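Local atomic coordinates of putative NADPH:quinone reductase (Bacillus thuringiensis, PDB entry 3GMS), a protein that probably reduces quinones or related substrates with NADPH, as a member of the medium-chain dehydrogenase/reductase superfamily. Residues D18-E23 with A308-A313; V37-R42 with V90-G95; S47-I52 with D315-A320; Q124-P129 with F266-W271; G154-H159 with R297-H302. One frame throughout, in Å; residues are numbered along the deposited sequence.

Contacts 1 and 3 share helix 310-318 and lie side by side, with centres 12 Å apart. They touch where V19 CG2 meets I52 CG2 at 3.5 Å. Contact 2 is in the GroES-like domain. It meets contact 4 through L93 CD1, 3.6 Å from Y126 CG. Contact 4 adjoins contact 5, where Q124 NE2 bonds M299 O at 3.3 Å. Contact 5 also borders contact 3, with H302 CE1 3.5 Å from V316 CG1. Its segment 154-159 carries part of the glycine-rich turn of the Rossmann domain, where the dinucleotide probably binds. The centres of contacts 1 and 5 are 24 Å apart, though their nearest atoms come to about 7 Å.

Contact 1: residues D18-E23 with A308-A313; sequences DVLQVE and ADVKAA
K311 reaches from helix 310-318 to the backbone of L20, where helix 16-19 gives way to strand 20-26. The lysine leaves its CB with CG beside the backbone N (chi1 -72°) and is extended from there on. CB, CG and CD all stay more than 4.2 Å from segment 18-23. CE is the atom that touches, 3.1 Å from L20 O. This is a short approach for a carbon, and the neighbouring ammonium group probably polarises its C-H bonds. NZ passes L20 O at 3.8 Å and makes its hydrogen bond to K17 O instead. The lysine tip therefore sits at the carbonyl end of the short helix 16-19, where its charge would suit the helix dipole.

Beside the lysine the contact is apolar. L20 CD1 meets V310 CG2 at 4.2 Å, and the two side chains cross at about a right angle. Both also touch I8 of strand 4-10, which pairs with strand 20-26. Further along, V22 CG2 rests on the carbonyl of A308, 3.6 Å from its O atom. V22 is exposed, so this edge faces solvent. The whole joins the N-terminal two-stranded antiparallel sheet to the C-terminal helix, two chain ends brought together in the catalytic domain, as in medium-chain dehydrogenases/reductases.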
# COMPACT_ATOMS: atom_id res chain seq x y z
N ASP A 18 -22.29 5.91 -3.43
CA ASP A 18 -23.61 5.85 -2.77
C ASP A 18 -23.54 6.13 -1.27
O ASP A 18 -24.48 6.69 -0.70
CB ASP A 18 -24.29 4.50 -3.03
CG ASP A 18 -24.64 4.31 -4.50
OD1 ASP A 18 -25.09 5.30 -5.10
OD2 ASP A 18 -24.47 3.20 -5.05
N VAL A 19 -22.42 5.78 -0.63
CA VAL A 19 -22.40 5.76 0.84
C VAL A 19 -21.54 6.79 1.55
O VAL A 19 -21.78 7.07 2.72
CB VAL A 19 -22.10 4.33 1.39
CG1 VAL A 19 -23.19 3.33 0.93
CG2 VAL A 19 -20.72 3.84 0.92
N LEU A 20 -20.59 7.41 0.85
CA LEU A 20 -19.71 8.38 1.48
C LEU A 20 -20.46 9.68 1.77
O LEU A 20 -21.16 10.20 0.90
CB LEU A 20 -18.46 8.65 0.63
CG LEU A 20 -17.47 7.48 0.51
CD1 LEU A 20 -16.36 7.78 -0.44
CD2 LEU A 20 -16.91 7.11 1.88
N GLN A 21 -20.32 10.18 2.99
CA GLN A 21 -20.96 11.46 3.37
C GLN A 21 -19.95 12.43 3.96
O GLN A 21 -19.01 12.02 4.66
CB GLN A 21 -22.07 11.26 4.40
CG GLN A 21 -23.06 10.19 4.06
CD GLN A 21 -24.36 10.32 4.85
OE1 GLN A 21 -25.45 10.24 4.27
NE2 GLN A 21 -24.26 10.53 6.16
N VAL A 22 -20.13 13.72 3.68
CA VAL A 22 -19.32 14.74 4.32
C VAL A 22 -20.06 15.22 5.57
O VAL A 22 -21.21 15.66 5.45
CB VAL A 22 -19.08 15.94 3.37
CG1 VAL A 22 -18.28 17.01 4.07
CG2 VAL A 22 -18.41 15.48 2.07
N GLU A 23 -19.42 15.13 6.74
CA GLU A 23 -20.09 15.42 8.01
C GLU A 23 -19.16 16.19 8.95
O GLU A 23 -18.00 16.42 8.63
CB GLU A 23 -20.55 14.11 8.71
CG GLU A 23 -21.57 13.25 7.90
CD GLU A 23 -21.86 11.89 8.55
OE1 GLU A 23 -21.51 11.69 9.72
OE2 GLU A 23 -22.44 11.02 7.88
N ALA A 308 -14.13 17.83 0.95
CA ALA A 308 -15.55 17.91 0.57
C ALA A 308 -15.88 17.30 -0.77
O ALA A 308 -17.02 16.88 -1.00
CB ALA A 308 -16.09 19.36 0.62
N ASP A 309 -14.89 17.27 -1.66
CA ASP A 309 -15.07 16.77 -3.00
C ASP A 309 -14.65 15.31 -3.15
O ASP A 309 -14.26 14.87 -4.23
CB ASP A 309 -14.26 17.63 -3.97
CG ASP A 309 -14.83 19.00 -4.13
OD1 ASP A 309 -16.04 19.07 -4.44
OD2 ASP A 309 -14.09 20.00 -3.92
N VAL A 310 -14.73 14.55 -2.06
CA VAL A 310 -14.29 13.14 -2.10
C VAL A 310 -15.00 12.31 -3.15
O VAL A 310 -14.39 11.49 -3.85
CB VAL A 310 -14.42 12.50 -0.67
CG1 VAL A 310 -15.89 12.51 -0.22
CG2 VAL A 310 -13.83 11.08 -0.64
N LYS A 311 -16.31 12.52 -3.33
CA LYS A 311 -17.00 11.69 -4.31
C LYS A 311 -16.41 11.83 -5.71
O LYS A 311 -16.21 10.84 -6.39
CB LYS A 311 -18.50 11.95 -4.33
CG LYS A 311 -19.17 11.39 -3.09
CD LYS A 311 -20.68 11.61 -3.18
CE LYS A 311 -21.40 10.76 -2.14
NZ LYS A 311 -22.87 10.65 -2.46
N ALA A 312 -16.10 13.06 -6.10
CA ALA A 312 -15.51 13.30 -7.45
C ALA A 312 -14.15 12.62 -7.52
O ALA A 312 -13.79 12.00 -8.52
CB ALA A 312 -15.39 14.80 -7.73
N ALA A 313 -13.40 12.74 -6.45
CA ALA A 313 -12.06 12.16 -6.40
C ALA A 313 -12.09 10.64 -6.54
O ALA A 313 -11.30 10.04 -7.28
CB ALA A 313 -11.33 12.59 -5.09

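Contact 2: residues V37-R42 with V90-G95; sequences VRMLVR and VLPLRG
Strand 37-42 crosses strand 90-92 at -105°, the short axes 8.6 Å apart, with V37 and M39 meeting V90 and P92. No hydrogen bond joins the two strands, and they meet by side chains alone. V37 touches both partners. Its CG2 is 3.8 Å from V90 CG2 and 3.9 Å from P92 CB. V90 offers this methyl because, with CG1 at chi1 -56°, CG2 falls between the backbone N and the carbonyl carbon. V37 CG1 touches P92 CG at 3.9 Å.

The end of M39 reaches the CG corner of the P92 ring. The thioether is bent at both chi2 and chi3, which brings SD within 3.5 Å of P92 CG. P92 CG thus touches both V37 and the sulfur, which lie side by side against it. P92 is also the centre of an inverse gamma turn, where the chain leaves strand 89-92. On the other strand, L40 and V41 form a classic beta bulge against V71.

All four touching residues are buried. V103 of strand 102-106 packs on both M39 and P92, and V110 of strand 110-112 packs on V90. This is the apolar interior of the curled sheet that characterises the GroES-like domain of alcohol dehydrogenase relatives.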
# COMPACT_ATOMS: atom_id res chain seq x y z
N VAL A 37 -3.80 15.28 15.28
CA VAL A 37 -3.05 15.75 14.14
C VAL A 37 -3.99 16.40 13.12
O VAL A 37 -5.00 15.78 12.71
CB VAL A 37 -2.32 14.53 13.50
CG1 VAL A 37 -1.60 14.95 12.22
CG2 VAL A 37 -1.30 13.92 14.51
N ARG A 38 -3.71 17.64 12.74
CA ARG A 38 -4.48 18.30 11.67
C ARG A 38 -3.91 17.81 10.32
O ARG A 38 -2.77 18.11 10.01
CB ARG A 38 -4.39 19.84 11.78
CG ARG A 38 -5.04 20.60 10.57
CD ARG A 38 -4.91 22.15 10.68
NE ARG A 38 -3.55 22.56 11.06
CZ ARG A 38 -2.56 22.83 10.21
NH1 ARG A 38 -2.74 22.74 8.90
NH2 ARG A 38 -1.37 23.19 10.69
N MET A 39 -4.72 17.08 9.54
CA MET A 39 -4.26 16.48 8.26
C MET A 39 -4.02 17.52 7.15
O MET A 39 -4.75 18.51 7.03
CB MET A 39 -5.27 15.44 7.78
CG MET A 39 -5.42 14.20 8.74
SD MET A 39 -3.87 13.41 9.24
CE MET A 39 -3.49 12.60 7.63
N LEU A 40 -3.00 17.25 6.33
CA LEU A 40 -2.67 18.10 5.20
C LEU A 40 -3.09 17.36 3.96
O LEU A 40 -3.87 17.88 3.17
CB LEU A 40 -1.17 18.37 5.15
CG LEU A 40 -0.64 19.15 6.36
CD1 LEU A 40 0.88 19.09 6.43
CD2 LEU A 40 -1.08 20.61 6.26
N VAL A 41 -2.63 16.10 3.84
CA VAL A 41 -2.75 15.39 2.54
C VAL A 41 -2.95 13.90 2.82
O VAL A 41 -2.23 13.31 3.62
CB VAL A 41 -1.50 15.56 1.66
CG1 VAL A 41 -1.57 14.69 0.36
CG2 VAL A 41 -1.22 17.03 1.34
N ARG A 42 -3.92 13.28 2.16
CA ARG A 42 -3.97 11.78 2.15
C ARG A 42 -4.13 11.31 0.71
O ARG A 42 -4.87 11.95 -0.04
CB ARG A 42 -5.18 11.18 2.93
CG ARG A 42 -5.63 11.98 4.15
CD ARG A 42 -6.65 13.03 3.72
NE ARG A 42 -7.20 13.85 4.81
CZ ARG A 42 -7.41 15.17 4.73
NH1 ARG A 42 -7.04 15.89 3.67
NH2 ARG A 42 -7.95 15.81 5.78
N VAL A 90 3.97 14.65 10.80
CA VAL A 90 3.95 13.24 11.16
C VAL A 90 2.96 12.46 10.30
O VAL A 90 2.01 13.05 9.76
CB VAL A 90 3.51 13.03 12.66
CG1 VAL A 90 4.43 13.82 13.62
CG2 VAL A 90 2.07 13.35 12.90
N LEU A 91 3.17 11.15 10.22
CA LEU A 91 2.09 10.26 9.74
C LEU A 91 1.33 9.70 10.95
O LEU A 91 1.93 8.96 11.75
CB LEU A 91 2.64 9.09 8.91
CG LEU A 91 3.73 9.43 7.89
CD1 LEU A 91 4.22 8.13 7.20
CD2 LEU A 91 3.29 10.50 6.85
N PRO A 92 0.06 10.06 11.11
CA PRO A 92 -0.64 9.50 12.29
C PRO A 92 -1.32 8.14 11.98
O PRO A 92 -2.51 8.10 11.64
CB PRO A 92 -1.64 10.58 12.61
CG PRO A 92 -2.01 11.20 11.27
CD PRO A 92 -0.76 11.09 10.41
N LEU A 93 -0.57 7.06 12.06
CA LEU A 93 -1.01 5.78 11.49
C LEU A 93 -1.59 4.88 12.57
O LEU A 93 -1.39 5.14 13.75
CB LEU A 93 0.15 5.11 10.74
CG LEU A 93 0.87 5.97 9.71
CD1 LEU A 93 2.07 5.26 9.07
CD2 LEU A 93 -0.11 6.43 8.59
N ARG A 94 -2.33 3.85 12.16
CA ARG A 94 -2.86 2.79 13.05
C ARG A 94 -3.76 3.35 14.14
O ARG A 94 -3.77 2.84 15.29
CB ARG A 94 -1.70 1.96 13.66
CG ARG A 94 -0.82 1.34 12.61
CD ARG A 94 0.41 0.58 13.15
NE ARG A 94 0.06 -0.48 14.12
CZ ARG A 94 0.97 -1.26 14.68
NH1 ARG A 94 2.25 -1.15 14.32
NH2 ARG A 94 0.60 -2.15 15.60
N GLY A 95 -4.49 4.40 13.80
CA GLY A 95 -5.46 5.01 14.71
C GLY A 95 -6.73 5.21 13.92
O GLY A 95 -7.24 4.27 13.27

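Contact 3: residues S47-I52 with D315-A320; sequences SDLIPI and DVVQSA
L49 and Q318 are brought together by similar first torsions, -53° and -55°, each placing CG beside its own backbone N. In L49, chi2 is then close to 180°, so CD1 is carried straight out toward helix 310-318. Q318 also runs out extended beyond CG, before chi3 turns its amide. The two side chains meet at a slant.

One methyl does all the touching from the first segment. L49 CD1 lies 3.9 Å from Q318 CG and 3.7 Å from Q318 NE2, with Q318 CD between them. The contact with the amide nitrogen is van der Waals packing and not a hydrogen bond. V317 adds a looser approach, its CG1 4.4 Å from L49 CD1. L49 is buried while Q318 is exposed, so the glutamine forms the outer side of this small contact.

Around it, W99 packs on L49 and D48. D48 itself accepts from N45 N and Y68 N, which ties the start of the segment to neighbouring loops. P16 of helix 16-19 touches both I52 and Q318. V317 also rests on V327 of strand 326-330, so helix 310-318 packs on that strand as well as on helix 46-49.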
# COMPACT_ATOMS: atom_id res chain seq x y z
N SER A 47 -6.79 0.37 -1.95
CA SER A 47 -7.00 -0.38 -0.71
C SER A 47 -7.81 0.37 0.37
O SER A 47 -8.34 -0.25 1.31
CB SER A 47 -5.65 -0.85 -0.11
OG SER A 47 -4.82 0.28 0.12
N ASP A 48 -7.93 1.68 0.24
CA ASP A 48 -8.81 2.46 1.13
C ASP A 48 -10.28 2.20 0.74
O ASP A 48 -11.18 2.39 1.56
CB ASP A 48 -8.61 3.97 0.99
CG ASP A 48 -7.27 4.43 1.47
OD1 ASP A 48 -6.85 3.98 2.55
OD2 ASP A 48 -6.67 5.31 0.80
N LEU A 49 -10.52 1.87 -0.52
CA LEU A 49 -11.92 1.68 -0.97
C LEU A 49 -12.53 0.32 -0.65
O LEU A 49 -13.76 0.19 -0.49
CB LEU A 49 -12.04 1.94 -2.47
CG LEU A 49 -11.51 3.27 -2.96
CD1 LEU A 49 -11.76 3.40 -4.47
CD2 LEU A 49 -12.14 4.41 -2.17
N ILE A 50 -11.70 -0.71 -0.60
CA ILE A 50 -12.16 -2.07 -0.32
C ILE A 50 -13.02 -2.17 0.96
O ILE A 50 -14.11 -2.77 0.93
CB ILE A 50 -10.95 -3.07 -0.30
CG1 ILE A 50 -10.29 -3.11 -1.68
CG2 ILE A 50 -11.43 -4.49 0.13
CD1 ILE A 50 -9.07 -4.06 -1.77
N PRO A 51 -12.59 -1.56 2.09
CA PRO A 51 -13.47 -1.69 3.25
C PRO A 51 -14.85 -1.04 3.08
O PRO A 51 -15.82 -1.48 3.72
CB PRO A 51 -12.73 -0.96 4.38
CG PRO A 51 -11.35 -0.62 3.83
CD PRO A 51 -11.24 -1.06 2.42
N ILE A 52 -14.94 -0.00 2.24
CA ILE A 52 -16.18 0.71 2.06
C ILE A 52 -17.19 -0.27 1.45
O ILE A 52 -18.35 -0.24 1.79
CB ILE A 52 -16.04 1.95 1.16
CG1 ILE A 52 -14.97 2.89 1.74
CG2 ILE A 52 -17.39 2.68 1.04
CD1 ILE A 52 -14.59 4.05 0.80
N ASP A 315 -14.42 8.82 -7.92
CA ASP A 315 -14.80 8.50 -9.29
C ASP A 315 -13.60 8.47 -10.25
O ASP A 315 -13.49 7.59 -11.11
CB ASP A 315 -15.88 9.46 -9.76
CG ASP A 315 -16.24 9.27 -11.23
OD1 ASP A 315 -16.86 8.23 -11.56
OD2 ASP A 315 -15.87 10.15 -12.04
N VAL A 316 -12.67 9.42 -10.09
CA VAL A 316 -11.45 9.44 -10.89
C VAL A 316 -10.63 8.18 -10.62
O VAL A 316 -10.16 7.50 -11.56
CB VAL A 316 -10.63 10.74 -10.62
CG1 VAL A 316 -9.24 10.70 -11.30
CG2 VAL A 316 -11.42 11.98 -11.08
N VAL A 317 -10.46 7.83 -9.35
CA VAL A 317 -9.68 6.64 -8.96
C VAL A 317 -10.28 5.36 -9.54
O VAL A 317 -9.56 4.50 -10.00
CB VAL A 317 -9.51 6.54 -7.44
CG1 VAL A 317 -8.77 5.26 -7.06
CG2 VAL A 317 -8.72 7.75 -6.95
N GLN A 318 -11.60 5.25 -9.53
CA GLN A 318 -12.28 4.06 -10.03
C GLN A 318 -12.44 4.01 -11.54
O GLN A 318 -12.79 2.98 -12.08
CB GLN A 318 -13.64 3.92 -9.36
CG GLN A 318 -13.51 3.92 -7.87
CD GLN A 318 -14.62 3.21 -7.19
OE1 GLN A 318 -15.72 3.74 -7.01
NE2 GLN A 318 -14.34 1.99 -6.75
N SER A 319 -12.15 5.11 -12.22
CA SER A 319 -12.38 5.26 -13.67
C SER A 319 -11.46 4.36 -14.51
O SER A 319 -10.26 4.25 -14.23
CB SER A 319 -12.23 6.73 -14.06
OG SER A 319 -12.11 6.90 -15.47
N ALA A 320 -12.01 3.71 -15.54
CA ALA A 320 -11.22 2.83 -16.42
C ALA A 320 -10.25 3.61 -17.31
O ALA A 320 -9.21 3.09 -17.72
CB ALA A 320 -12.14 1.95 -17.26

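Contact 4: residues Q124-P129 with F266-W271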
# COMPACT_ATOMS: atom_id res chain seq x y z
N GLN A 124 2.49 9.01 0.98
CA GLN A 124 2.53 7.72 0.29
C GLN A 124 3.49 6.73 0.93
O GLN A 124 3.74 5.63 0.39
CB GLN A 124 2.91 7.91 -1.19
CG GLN A 124 1.92 8.71 -2.02
CD GLN A 124 2.46 8.87 -3.42
OE1 GLN A 124 2.43 7.94 -4.21
NE2 GLN A 124 3.07 10.02 -3.69
N MET A 125 3.98 7.09 2.14
CA MET A 125 5.08 6.35 2.76
C MET A 125 4.71 4.98 3.38
O MET A 125 5.58 4.14 3.57
CB MET A 125 5.75 7.22 3.84
CG MET A 125 7.10 6.70 4.47
SD MET A 125 8.55 6.88 3.36
CE MET A 125 8.57 8.62 3.17
N TYR A 126 3.42 4.78 3.68
CA TYR A 126 3.00 3.65 4.50
C TYR A 126 2.62 2.42 3.69
O TYR A 126 3.37 1.48 3.60
CB TYR A 126 1.86 4.10 5.40
CG TYR A 126 1.22 3.05 6.31
CD1 TYR A 126 1.95 1.92 6.80
CD2 TYR A 126 -0.09 3.24 6.74
CE1 TYR A 126 1.32 1.01 7.65
CE2 TYR A 126 -0.72 2.33 7.60
CZ TYR A 126 0.00 1.23 8.05
OH TYR A 126 -0.61 0.32 8.90
N ILE A 127 1.46 2.43 3.06
CA ILE A 127 0.90 1.16 2.64
C ILE A 127 1.73 0.40 1.59
O ILE A 127 2.09 -0.74 1.81
CB ILE A 127 -0.58 1.36 2.12
CG1 ILE A 127 -1.49 1.79 3.30
CG2 ILE A 127 -1.11 0.05 1.55
CD1 ILE A 127 -1.65 0.73 4.37
N ASN A 128 2.00 1.03 0.46
CA ASN A 128 2.78 0.39 -0.60
C ASN A 128 4.28 0.16 -0.24
O ASN A 128 4.77 -0.97 -0.47
CB ASN A 128 2.56 1.08 -1.94
CG ASN A 128 1.13 0.95 -2.40
OD1 ASN A 128 0.57 -0.13 -2.25
ND2 ASN A 128 0.52 2.04 -2.87
N PRO A 129 4.98 1.17 0.33
CA PRO A 129 6.39 0.96 0.63
C PRO A 129 6.59 -0.05 1.73
O PRO A 129 7.45 -0.93 1.60
CB PRO A 129 6.90 2.36 1.05
CG PRO A 129 5.98 3.29 0.37
CD PRO A 129 4.62 2.60 0.46
N PHE A 266 -0.11 -12.55 2.64
CA PHE A 266 0.47 -11.46 3.43
C PHE A 266 -0.57 -10.39 3.73
O PHE A 266 -1.29 -9.94 2.83
CB PHE A 266 1.66 -10.81 2.72
CG PHE A 266 2.27 -9.69 3.50
CD1 PHE A 266 3.25 -9.97 4.48
CD2 PHE A 266 1.89 -8.36 3.25
CE1 PHE A 266 3.79 -8.92 5.22
CE2 PHE A 266 2.41 -7.32 3.98
CZ PHE A 266 3.38 -7.58 4.96
N HIS A 267 -0.62 -9.96 4.99
CA HIS A 267 -1.51 -8.86 5.45
C HIS A 267 -0.63 -7.89 6.25
O HIS A 267 -0.12 -8.28 7.31
CB HIS A 267 -2.52 -9.40 6.47
CG HIS A 267 -3.43 -10.49 5.96
ND1 HIS A 267 -4.67 -10.22 5.41
CD2 HIS A 267 -3.31 -11.84 5.95
CE1 HIS A 267 -5.26 -11.35 5.06
NE2 HIS A 267 -4.45 -12.35 5.37
N LEU A 268 -0.52 -6.63 5.82
CA LEU A 268 0.15 -5.63 6.67
C LEU A 268 -0.50 -5.53 8.06
O LEU A 268 0.17 -5.35 9.08
CB LEU A 268 0.12 -4.27 5.97
CG LEU A 268 1.25 -3.28 6.29
CD1 LEU A 268 2.66 -3.91 6.26
CD2 LEU A 268 1.19 -2.08 5.33
N ARG A 269 -1.82 -5.68 8.10
CA ARG A 269 -2.59 -5.81 9.35
C ARG A 269 -1.86 -6.72 10.37
O ARG A 269 -1.70 -6.38 11.56
CB ARG A 269 -3.92 -6.49 8.98
CG ARG A 269 -4.98 -6.52 10.00
CD ARG A 269 -6.30 -6.44 9.26
NE ARG A 269 -6.64 -7.72 8.63
CZ ARG A 269 -7.10 -8.76 9.32
NH1 ARG A 269 -7.26 -8.66 10.64
NH2 ARG A 269 -7.41 -9.90 8.69
N HIS A 270 -1.47 -7.89 9.89
CA HIS A 270 -0.83 -8.88 10.72
C HIS A 270 0.60 -8.52 11.04
O HIS A 270 0.99 -8.57 12.19
CB HIS A 270 -0.91 -10.24 10.03
CG HIS A 270 -2.33 -10.71 9.88
ND1 HIS A 270 -3.28 -10.52 10.87
CD2 HIS A 270 -2.96 -11.31 8.86
CE1 HIS A 270 -4.43 -11.03 10.47
NE2 HIS A 270 -4.27 -11.50 9.24
N TRP A 271 1.36 -8.13 10.01
CA TRP A 271 2.77 -7.74 10.25
C TRP A 271 2.90 -6.68 11.36
O TRP A 271 3.75 -6.78 12.27
CB TRP A 271 3.44 -7.26 8.98
CG TRP A 271 4.94 -7.07 9.23
CD1 TRP A 271 5.87 -8.05 9.31
CD2 TRP A 271 5.63 -5.83 9.46
NE1 TRP A 271 7.13 -7.49 9.55
CE2 TRP A 271 7.00 -6.13 9.65
CE3 TRP A 271 5.22 -4.49 9.51
CZ2 TRP A 271 7.97 -5.15 9.90
CZ3 TRP A 271 6.19 -3.49 9.72
CH2 TRP A 271 7.55 -3.84 9.92
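L268 puts a single methyl, CD2, into the angle between Y126 and I127. This is the close part of the contact. CD2 is 3.9 Å from Y126 CE1 and approaches the ring obliquely. It is also 3.9 Å from I127 O and 4.1 Å from I127 CD1. The isoleucine tip in turn lies over one face of the Y126 ring, 3.7 Å above its plane and offset toward the rim. Y126 has CG anti to its backbone N (chi1 178°), which sends the ring out to meet the leucine. Its hydroxyl is hydrogen-bonded to N272 ND2, one residue beyond the second segment. Its backbone N gives a bond to E69 OE2. One bond holds the hydroxyl end of the ring, the other the main chain at its base.

The other side is loose. R269 is exposed and its CB points away. The R269 guanidinium lies near that of R59, a pair of like charges. Backbone bonding still orders this side, since W271 N bonds to H267 O at 3.1 Å at the start of helix 268-274.

L93 packs on Y126 from the GroES-like domain. T131 of helix 127-139 touches L268, and helix 156-168 covers N128 and P129. The contact thus joins the start of helix 127-139 to helix 268-274, which follows the edge strand 262-265 of the Rossmann sheet.

Contact 5: residues G154-H159 with R297-H302; sequences GSAIGH and RFMKVH
A156 and H159 receive M299 at the start of helix 156-168. G154 belongs to the turn that follows strand 147-150. S155 is the N-cap of helix 156-168, its OG accepting from G158 N at 3.1 Å. A156 opens the helix, and its CB packs against M299 CG at 3.9 Å. G158 sits close to S155 O, in tight surroundings. With G154 it fits the glycine-rich turn of a Rossmann dinucleotide-binding fold.

H159 comes next, one turn after S155. Its N and ND1 both donate to S155 O, from opposite faces of the carbonyl plane. The ND1 bond is 2.9 Å long, moderately bent at 141°, and lies above that plane. This bond fixes the rotation of the ring. M299, bent at chi2 and chi3, sets its SD over one face of it, 4.1 Å from the ring centroid and 16° off the normal. M299 was modelled in two conformers, so this Met-aromatic contact may be only partly occupied.

The chemistry is therefore split. The polar bonds described stay within segment 154-159 and order the helix start. The partner across the contact adds only soft, polarisable sulfur and methylene packing. Packing of this kind has weak directional demands, consistent with the two conformers of M299.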
# COMPACT_ATOMS: atom_id res chain seq x y z
N GLY A 154 2.05 -2.90 -12.97
CA GLY A 154 1.87 -1.48 -13.34
C GLY A 154 1.29 -0.64 -12.19
O GLY A 154 1.19 0.58 -12.30
N SER A 155 0.92 -1.28 -11.10
CA SER A 155 0.46 -0.59 -9.89
C SER A 155 1.54 0.27 -9.18
O SER A 155 2.73 0.16 -9.47
CB SER A 155 -0.04 -1.64 -8.92
OG SER A 155 1.03 -2.48 -8.55
N ALA A 156 1.12 1.08 -8.19
CA ALA A 156 2.06 1.82 -7.37
C ALA A 156 3.06 0.87 -6.73
O ALA A 156 4.27 1.16 -6.73
CB ALA A 156 1.35 2.62 -6.23
N ILE A 157 2.56 -0.22 -6.16
CA ILE A 157 3.47 -1.14 -5.45
C ILE A 157 4.43 -1.83 -6.44
O ILE A 157 5.59 -2.03 -6.12
CB ILE A 157 2.75 -2.14 -4.51
CG1 ILE A 157 3.80 -2.70 -3.51
CG2 ILE A 157 2.04 -3.24 -5.27
CD1 ILE A 157 3.24 -3.66 -2.42
N GLY A 158 3.93 -2.11 -7.64
CA GLY A 158 4.77 -2.67 -8.72
C GLY A 158 6.00 -1.82 -9.02
O GLY A 158 7.09 -2.33 -9.21
N HIS A 159 5.81 -0.50 -9.09
CA HIS A 159 6.90 0.43 -9.32
C HIS A 159 7.88 0.40 -8.17
O HIS A 159 9.06 0.63 -8.36
CB HIS A 159 6.36 1.85 -9.43
CG HIS A 159 5.70 2.14 -10.73
ND1 HIS A 159 4.65 1.40 -11.22
CD2 HIS A 159 5.91 3.13 -11.62
CE1 HIS A 159 4.27 1.89 -12.38
NE2 HIS A 159 5.03 2.94 -12.65
N ARG A 297 11.50 6.29 -5.00
CA ARG A 297 10.68 7.43 -5.38
C ARG A 297 9.24 6.98 -5.56
O ARG A 297 8.99 5.85 -6.01
CB ARG A 297 11.17 8.04 -6.70
CG ARG A 297 12.59 8.63 -6.63
CD ARG A 297 12.97 9.19 -7.99
NE ARG A 297 13.33 8.10 -8.89
CZ ARG A 297 13.24 8.15 -10.22
NH1 ARG A 297 12.79 9.25 -10.82
NH2 ARG A 297 13.61 7.10 -10.95
N PHE A 298 8.29 7.85 -5.21
CA PHE A 298 6.89 7.42 -5.23
C PHE A 298 6.22 7.95 -6.47
O PHE A 298 6.89 8.59 -7.30
CB PHE A 298 6.15 7.79 -3.92
CG PHE A 298 6.78 7.22 -2.67
CD1 PHE A 298 7.42 5.98 -2.68
CD2 PHE A 298 6.70 7.92 -1.47
CE1 PHE A 298 8.02 5.46 -1.53
CE2 PHE A 298 7.26 7.39 -0.31
CZ PHE A 298 7.93 6.14 -0.34
N MET A 299 4.91 7.68 -6.60
CA MET A 299 4.17 8.11 -7.79
C MET A 299 4.00 9.63 -7.86
O MET A 299 3.89 10.31 -6.87
CB MET A 299 2.81 7.42 -7.85
CG MET A 299 2.84 5.91 -7.69
SD MET A 299 3.38 5.03 -9.18
CE MET A 299 2.46 5.90 -10.45
N LYS A 300 4.00 10.15 -9.08
CA LYS A 300 3.76 11.59 -9.25
C LYS A 300 2.28 11.90 -8.90
O LYS A 300 1.42 11.00 -8.83
CB LYS A 300 4.09 11.99 -10.70
CG LYS A 300 3.46 11.05 -11.70
CD LYS A 300 4.09 11.17 -13.08
CE LYS A 300 3.15 10.62 -14.13
NZ LYS A 300 3.76 10.84 -15.46
N VAL A 301 1.97 13.16 -8.64
CA VAL A 301 0.61 13.54 -8.38
C VAL A 301 -0.25 13.56 -9.65
O VAL A 301 0.06 14.31 -10.59
CB VAL A 301 0.55 14.94 -7.72
CG1 VAL A 301 -0.85 15.29 -7.32
CG2 VAL A 301 1.46 14.96 -6.46
N HIS A 302 -1.34 12.79 -9.64
CA HIS A 302 -2.38 12.86 -10.70
C HIS A 302 -3.26 14.10 -10.57
O HIS A 302 -3.40 14.89 -11.51
CB HIS A 302 -3.26 11.59 -10.69
CG HIS A 302 -4.34 11.56 -11.74
ND1 HIS A 302 -5.56 12.20 -11.59
CD2 HIS A 302 -4.39 10.94 -12.95
CE1 HIS A 302 -6.30 11.99 -12.66
NE2 HIS A 302 -5.62 11.23 -13.50